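Local coordinates for protein TRAP dicarboxylate transporter-DctP subunit (Desulfovibrio salexigens, PDB 4N6D) that probably binds a small, perhaps carboxylate-bearing, solute in the periplasm and delivers it to a TRAP-type membrane transporter, at residues A[106-112]-A[307-311]; A[146-152]-A[227-233]; A[167-171]-A[202-207]. All blocks are in the same frame, centred on the assembly; numbering follows the deposited sequence.

Contact 1 (A[106-112]-A[307-311])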
# COMPACT_ATOMS: atom_id res chain seq x y z
N SER A 106 7.45 -7.28 4.60
CA SER A 106 8.01 -5.95 4.33
C SER A 106 8.73 -5.85 2.96
O SER A 106 9.07 -4.76 2.51
CB SER A 106 8.96 -5.54 5.44
OG SER A 106 10.05 -6.43 5.56
N VAL A 107 8.97 -6.99 2.32
CA VAL A 107 9.57 -6.96 0.99
C VAL A 107 8.72 -6.08 0.09
O VAL A 107 9.23 -5.38 -0.83
CB VAL A 107 9.73 -8.38 0.40
CG1 VAL A 107 8.38 -9.00 0.08
CG2 VAL A 107 10.62 -8.35 -0.84
N PHE A 108 7.41 -6.05 0.36
CA PHE A 108 6.50 -5.28 -0.49
C PHE A 108 6.56 -3.77 -0.28
O PHE A 108 5.84 -3.03 -0.96
CB PHE A 108 5.05 -5.76 -0.39
CG PHE A 108 4.74 -6.84 -1.37
CD1 PHE A 108 4.29 -6.50 -2.63
CD2 PHE A 108 4.97 -8.16 -1.07
CE1 PHE A 108 4.02 -7.47 -3.57
CE2 PHE A 108 4.69 -9.15 -2.04
CZ PHE A 108 4.24 -8.78 -3.28
N GLU A 109 7.42 -3.31 0.62
CA GLU A 109 7.71 -1.87 0.77
C GLU A 109 8.77 -1.36 -0.22
O GLU A 109 8.90 -0.18 -0.41
CB GLU A 109 8.18 -1.58 2.20
CG GLU A 109 7.18 -1.98 3.25
CD GLU A 109 7.79 -2.19 4.62
OE1 GLU A 109 8.92 -1.71 4.86
OE2 GLU A 109 7.14 -2.83 5.46
N LEU A 110 9.49 -2.28 -0.84
CA LEU A 110 10.64 -1.94 -1.65
C LEU A 110 10.20 -1.55 -3.06
O LEU A 110 9.13 -1.92 -3.51
CB LEU A 110 11.56 -3.17 -1.77
CG LEU A 110 12.15 -3.64 -0.46
CD1 LEU A 110 12.86 -4.99 -0.64
CD2 LEU A 110 13.08 -2.59 0.12
N PRO A 111 11.07 -0.85 -3.78
CA PRO A 111 10.82 -0.57 -5.20
C PRO A 111 11.03 -1.82 -6.04
O PRO A 111 12.17 -2.15 -6.37
CB PRO A 111 11.85 0.51 -5.53
CG PRO A 111 12.95 0.31 -4.51
CD PRO A 111 12.28 -0.18 -3.26
N LEU A 112 9.94 -2.49 -6.38
CA LEU A 112 10.00 -3.79 -7.02
C LEU A 112 9.27 -3.81 -8.34
O LEU A 112 9.08 -4.87 -8.92
CB LEU A 112 9.44 -4.87 -6.10
CG LEU A 112 10.26 -5.11 -4.82
CD1 LEU A 112 9.71 -6.26 -4.04
CD2 LEU A 112 11.74 -5.36 -5.11
N LEU A 307 18.69 -0.19 -1.18
CA LEU A 307 17.53 -0.36 -0.30
C LEU A 307 17.13 -1.84 -0.29
O LEU A 307 16.72 -2.37 0.72
CB LEU A 307 16.35 0.50 -0.75
CG LEU A 307 16.63 1.99 -0.70
CD1 LEU A 307 15.48 2.82 -1.26
CD2 LEU A 307 16.92 2.43 0.74
N ILE A 308 17.29 -2.50 -1.43
CA ILE A 308 16.99 -3.91 -1.55
C ILE A 308 18.03 -4.69 -0.78
O ILE A 308 17.73 -5.64 -0.04
CB ILE A 308 17.02 -4.37 -3.03
CG1 ILE A 308 16.14 -3.49 -3.91
CG2 ILE A 308 16.62 -5.83 -3.11
CD1 ILE A 308 14.77 -3.40 -3.49
N GLU A 309 19.29 -4.29 -0.92
CA GLU A 309 20.37 -4.99 -0.21
C GLU A 309 20.21 -4.87 1.32
O GLU A 309 20.45 -5.85 2.02
CB GLU A 309 21.73 -4.48 -0.66
CG GLU A 309 21.97 -4.63 -2.17
CD GLU A 309 21.94 -6.07 -2.66
OE1 GLU A 309 22.18 -6.98 -1.86
OE2 GLU A 309 21.64 -6.30 -3.87
N ASP A 310 19.78 -3.70 1.81
CA ASP A 310 19.48 -3.50 3.23
C ASP A 310 18.38 -4.44 3.65
O ASP A 310 18.47 -5.11 4.69
CB ASP A 310 19.05 -2.05 3.45
CG ASP A 310 18.57 -1.78 4.87
OD1 ASP A 310 19.34 -2.02 5.83
OD2 ASP A 310 17.42 -1.33 5.01
N TRP A 311 17.33 -4.53 2.85
CA TRP A 311 16.22 -5.40 3.22
C TRP A 311 16.67 -6.86 3.30
O TRP A 311 16.30 -7.59 4.22
CB TRP A 311 15.03 -5.24 2.25
CG TRP A 311 13.94 -6.20 2.59
CD1 TRP A 311 12.93 -6.01 3.49
CD2 TRP A 311 13.78 -7.53 2.10
NE1 TRP A 311 12.16 -7.13 3.58
CE2 TRP A 311 12.65 -8.08 2.73
CE3 TRP A 311 14.48 -8.30 1.17
CZ2 TRP A 311 12.22 -9.38 2.48
CZ3 TRP A 311 14.05 -9.58 0.91
CH2 TRP A 311 12.93 -10.11 1.56
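W311 and S106 share the one hydrogen bond of this contact: the indole NE1 gives its proton to S106 OG at 3.0 Å, with an N-H...O angle of 149°. The hydroxyl sits at the ring edge, only 1° out of the indole plane, and it is also hydrogen-bonded to the backbone O of F102, so the same OG links the tryptophan to the backbone four residues before S106.

The remaining contacts are apolar. W311 holds CG anti to its backbone N (chi1 176°), which carries the indole off helix 294-317 and over the 3-10 turn 106-109. There V107 lies against one ring face: its CG2 makes a CH-pi contact 3.9 Å from the centroid of the W311 six-membered ring, and CB of V107 reaches W311 CZ2 at 3.4 Å. L110 CD1 approaches W311 CG obliquely at 3.6 Å, on the same side of the ring as V107.

In this solute-binding protein of the type II periplasmic-binding-protein fold, the contact thus joins helix 294-317, the last but one helix of the chain, to the loop between strand 90-94 and helix 117-131. One turn back along the helix, I308 pushes the end of its side chain into that loop. Its CD1 meets L110 CB at 3.6 Å, L112 CD2 at 4.0 Å and P111 CD at 4.1 Å. Helix 322-337 packs on V107, L112 and I308.

Contact 2 (A[146-152]-A[227-233])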
# COMPACT_ATOMS: atom_id res chain seq x y z
N ALA A 146 -2.43 -3.72 -0.86
CA ALA A 146 -1.41 -2.69 -1.00
C ALA A 146 -2.02 -1.43 -1.57
O ALA A 146 -3.00 -1.47 -2.32
CB ALA A 146 -0.29 -3.15 -1.92
N SER A 147 -1.39 -0.30 -1.25
CA SER A 147 -1.74 0.96 -1.87
C SER A 147 -1.42 0.94 -3.37
O SER A 147 -0.82 -0.00 -3.87
CB SER A 147 -0.93 2.06 -1.20
OG SER A 147 0.43 1.98 -1.60
N ALA A 148 -1.82 2.00 -4.07
CA ALA A 148 -1.34 2.26 -5.41
C ALA A 148 0.10 2.72 -5.29
O ALA A 148 0.54 3.14 -4.21
CB ALA A 148 -2.17 3.32 -6.09
N PRO A 149 0.85 2.63 -6.39
CA PRO A 149 2.26 3.02 -6.31
C PRO A 149 2.46 4.50 -6.05
O PRO A 149 1.61 5.33 -6.40
CB PRO A 149 2.80 2.66 -7.71
CG PRO A 149 1.90 1.57 -8.16
CD PRO A 149 0.55 1.96 -7.66
N SER A 150 3.59 4.81 -5.44
CA SER A 150 4.02 6.19 -5.19
C SER A 150 4.64 6.79 -6.43
O SER A 150 5.48 6.16 -7.07
CB SER A 150 5.03 6.19 -4.07
OG SER A 150 4.39 5.70 -2.88
N ASN A 151 4.25 8.02 -6.71
CA ASN A 151 4.64 8.76 -7.90
C ASN A 151 4.98 10.20 -7.51
O ASN A 151 4.70 10.64 -6.39
CB ASN A 151 3.50 8.74 -8.89
CG ASN A 151 3.28 7.36 -9.49
OD1 ASN A 151 4.16 6.82 -10.16
ND2 ASN A 151 2.10 6.79 -9.29
N ILE A 152 5.59 10.93 -8.44
CA ILE A 152 6.08 12.27 -8.15
C ILE A 152 5.16 13.28 -8.79
O ILE A 152 4.99 13.29 -10.01
CB ILE A 152 7.51 12.43 -8.68
CG1 ILE A 152 8.42 11.43 -7.96
CG2 ILE A 152 8.03 13.86 -8.46
CD1 ILE A 152 9.85 11.38 -8.48
N GLU A 227 4.97 9.45 -13.53
CA GLU A 227 4.66 8.10 -13.09
C GLU A 227 5.92 7.26 -13.01
O GLU A 227 6.40 6.67 -13.98
CB GLU A 227 3.62 7.44 -14.01
CG GLU A 227 2.94 6.22 -13.36
CD GLU A 227 1.81 5.63 -14.19
OE1 GLU A 227 1.94 5.63 -15.44
OE2 GLU A 227 0.80 5.18 -13.59
N THR A 228 6.49 7.25 -11.82
CA THR A 228 7.69 6.48 -11.53
C THR A 228 7.37 5.07 -11.01
O THR A 228 8.24 4.19 -11.03
CB THR A 228 8.52 7.17 -10.45
OG1 THR A 228 7.70 7.40 -9.30
CG2 THR A 228 9.08 8.49 -10.95
N ASN A 229 6.13 4.86 -10.55
CA ASN A 229 5.72 3.57 -10.00
C ASN A 229 6.74 3.03 -9.01
O ASN A 229 7.23 1.90 -9.10
CB ASN A 229 5.46 2.54 -11.13
CG ASN A 229 4.08 2.69 -11.74
OD1 ASN A 229 3.11 2.94 -11.02
ND2 ASN A 229 3.99 2.58 -13.06
N THR A 230 7.03 3.85 -8.01
CA THR A 230 8.21 3.60 -7.19
C THR A 230 8.06 2.42 -6.24
O THR A 230 8.87 1.49 -6.25
CB THR A 230 8.63 4.88 -6.47
OG1 THR A 230 9.04 5.83 -7.46
CG2 THR A 230 9.79 4.60 -5.55
N ALA A 231 7.03 2.44 -5.42
CA ALA A 231 6.83 1.40 -4.41
C ALA A 231 5.39 1.53 -3.97
O ALA A 231 4.77 2.57 -4.17
CB ALA A 231 7.76 1.63 -3.20
N VAL A 232 4.90 0.50 -3.27
CA VAL A 232 3.60 0.53 -2.63
C VAL A 232 3.76 0.34 -1.11
O VAL A 232 4.84 0.01 -0.62
CB VAL A 232 2.66 -0.60 -3.16
CG1 VAL A 232 2.43 -0.50 -4.68
CG2 VAL A 232 3.21 -1.97 -2.81
N TYR A 233 2.68 0.58 -0.38
CA TYR A 233 2.59 0.28 1.04
C TYR A 233 1.70 -0.94 1.24
O TYR A 233 0.54 -0.91 0.85
CB TYR A 233 1.98 1.45 1.81
CG TYR A 233 2.82 2.69 1.74
CD1 TYR A 233 3.90 2.86 2.59
CD2 TYR A 233 2.55 3.67 0.81
CE1 TYR A 233 4.70 3.99 2.50
CE2 TYR A 233 3.33 4.80 0.72
CZ TYR A 233 4.40 4.96 1.57
OH TYR A 233 5.18 6.09 1.49
O HOH W 1 1.04 4.49 -10.89
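S150 pairs with segment 227-233 through both of its backbone polar groups: its N donates to A231 O at 2.8 Å, and its O accepts from T230 N at 2.9 Å, the latter bond in the carbonyl plane. These bonds belong to the connection between the two lobes of a type II periplasmic-binding-protein fold, where the chain leaving strand 139-146 for strand 151-154 runs roughly antiparallel to the part returning from strand 224-226 to strand 234-240.

At the S147 end the pairing brings in a side chain. The backbone N of S147 donates to Y233 O, while Y233 N returns a nearly straight bond (172°) to S147 OG at 2.9 Å. With chi1 at 72°, OG lies between the backbone N and the carbonyl carbon of its own residue and donates to A148 O, so the hydroxyl serves both segments. S147 O, by contrast, is buried without a polar partner, with V232 CG1 packed 3.4 Å from it.

Toward the other end N151 turns its amide back on residues 227-229. OD1 accepts from N229 N at 2.8 Å, and the backbone of N229 has a positive phi (48°). I152 CD1 rests on T228 CG2, and P149 lies alongside both N229 and V232.

Farther out, helix 173-181 covers S150, T230 and Y233 through L175, while A120 of helix 117-131 packs on A146 and V232. A water bridges three side chains: it accepts from N151 ND2 and donates to E227 OE2 and, at 2.6 Å, to N229 OD1.

Contact 3 (A[167-171]-A[202-207])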
# COMPACT_ATOMS: atom_id res chain seq x y z
N LEU A 167 15.66 19.27 -6.08
CA LEU A 167 14.23 19.59 -6.03
C LEU A 167 13.65 19.23 -4.67
O LEU A 167 13.75 18.09 -4.24
CB LEU A 167 13.46 18.83 -7.10
CG LEU A 167 12.01 19.29 -7.28
CD1 LEU A 167 11.95 20.68 -7.88
CD2 LEU A 167 11.28 18.31 -8.17
N GLU A 168 13.02 20.21 -4.01
CA GLU A 168 12.40 19.97 -2.71
C GLU A 168 11.06 19.25 -2.87
O GLU A 168 10.15 19.75 -3.52
CB GLU A 168 12.21 21.31 -1.99
CG GLU A 168 13.50 22.04 -1.67
CD GLU A 168 14.04 22.92 -2.80
OE1 GLU A 168 13.47 22.97 -3.91
OE2 GLU A 168 15.08 23.57 -2.56
N VAL A 169 10.95 18.05 -2.29
CA VAL A 169 9.75 17.22 -2.45
C VAL A 169 9.32 16.63 -1.10
O VAL A 169 10.14 16.12 -0.35
CB VAL A 169 9.98 16.04 -3.42
CG1 VAL A 169 8.73 15.18 -3.56
CG2 VAL A 169 10.43 16.54 -4.81
N ARG A 170 8.05 16.75 -0.78
CA ARG A 170 7.52 16.22 0.45
C ARG A 170 7.57 14.70 0.41
O ARG A 170 7.05 14.06 -0.52
CB ARG A 170 6.09 16.70 0.63
CG ARG A 170 5.56 16.54 2.02
CD ARG A 170 4.71 15.31 2.14
NE ARG A 170 4.12 15.23 3.48
CZ ARG A 170 3.38 14.22 3.90
NH1 ARG A 170 3.12 13.21 3.09
NH2 ARG A 170 2.89 14.23 5.13
N ALA A 171 8.17 14.12 1.44
CA ALA A 171 8.32 12.68 1.52
C ALA A 171 8.73 12.27 2.92
O ALA A 171 9.19 13.08 3.72
CB ALA A 171 9.37 12.23 0.53
N VAL A 202 8.66 26.10 -0.51
CA VAL A 202 9.30 25.29 0.52
C VAL A 202 9.41 23.81 0.12
O VAL A 202 10.43 23.15 0.37
CB VAL A 202 8.56 25.41 1.86
CG1 VAL A 202 9.13 24.45 2.88
CG2 VAL A 202 8.65 26.85 2.36
N VAL A 203 8.36 23.27 -0.47
CA VAL A 203 8.51 22.09 -1.32
C VAL A 203 7.92 22.45 -2.67
O VAL A 203 7.16 23.42 -2.78
CB VAL A 203 7.87 20.80 -0.76
CG1 VAL A 203 8.58 20.38 0.53
CG2 VAL A 203 6.39 20.99 -0.52
N LYS A 204 8.27 21.68 -3.69
CA LYS A 204 7.81 21.97 -5.04
C LYS A 204 7.08 20.75 -5.61
O LYS A 204 6.80 20.70 -6.80
CB LYS A 204 8.98 22.39 -5.91
CG LYS A 204 9.68 23.68 -5.41
CD LYS A 204 10.86 24.07 -6.29
CE LYS A 204 11.44 25.43 -5.92
NZ LYS A 204 11.97 25.47 -4.54
N GLY A 205 6.78 19.79 -4.74
CA GLY A 205 5.95 18.66 -5.12
C GLY A 205 5.86 17.66 -3.98
O GLY A 205 6.33 17.92 -2.87
N LEU A 206 5.23 16.53 -4.25
CA LEU A 206 5.17 15.48 -3.25
C LEU A 206 5.27 14.10 -3.87
O LEU A 206 5.05 13.92 -5.06
CB LEU A 206 3.92 15.61 -2.37
CG LEU A 206 2.54 15.28 -2.95
CD1 LEU A 206 1.54 15.20 -1.82
CD2 LEU A 206 2.09 16.31 -3.94
N PHE A 207 5.63 13.14 -3.03
CA PHE A 207 5.86 11.76 -3.45
C PHE A 207 4.80 10.95 -2.73
O PHE A 207 4.87 10.73 -1.50
CB PHE A 207 7.25 11.34 -3.02
CG PHE A 207 7.91 10.32 -3.92
CD1 PHE A 207 7.19 9.50 -4.78
CD2 PHE A 207 9.29 10.16 -3.86
CE1 PHE A 207 7.85 8.55 -5.60
CE2 PHE A 207 9.95 9.23 -4.65
CZ PHE A 207 9.23 8.43 -5.53
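E168 and K204 are brought together by two bends: the glutamate chain folds at chi2 (86°) and the lysine, extended as far as CE, turns at chi4 (61°), so that NZ comes back to E168 OE1. In the resulting salt bridge K204 NZ lies 3.0 Å from E168 OE1, above the carboxylate plane. K204 NZ is also hydrogen-bonded to the backbone O of G201, which ties the ammonium group to the backbone just before segment 202-207.

Two residues beyond the ion pair lies a single parallel bridge between R170 and L206, joining strands 168-170 and 205-207 in the lobe that carries the second sheet of this periplasmic-binding-protein fold. The strands diverge by 50°, and the pairing is correspondingly short. R170 uses both backbone polar groups, N to G205 O at 2.9 Å and O to F207 N at 3.0 Å. Two residues before the bridge on each segment, K204 N donates to E168 O at 2.7 Å.

Side chains line the pairing on both sides. V169 lays CG1 over the L206 backbone and near F207 CB, and L179 of helix 173-181 covers V169, A171 and F207. Around R170, CB meets L206 CB at 3.9 Å while the guanidinium leads away, its NE bonded to M189 O. Beside the ion pair, the aliphatic part of K204 carries a further apolar contact, in which L167 CD1 lies 3.9 Å from K204 CD.

How the contacts relate
Along the chain, contact 2 falls between the two segments of contact 1, and contact 3 between those of contact 2. Contacts 1 and 2 have centres about 13 Å apart and touch, P111 CB lying 3.2 Å from T230 O. Contacts 2 and 3, centres about 16 Å apart, share the sheet in which strands 151-154 and 205-208 are neighbours; the ring of F207 reaches N151 and T230. Contacts 1 and 3 do not touch, their nearest atoms being about 8 Å apart. Contact 2 pairs two connections between the five-stranded and four-stranded sheets, consistent with a hinge between two lobes; contact 1, with helix 294-317, packs against it, and contact 3 lies at edge strand 205-208.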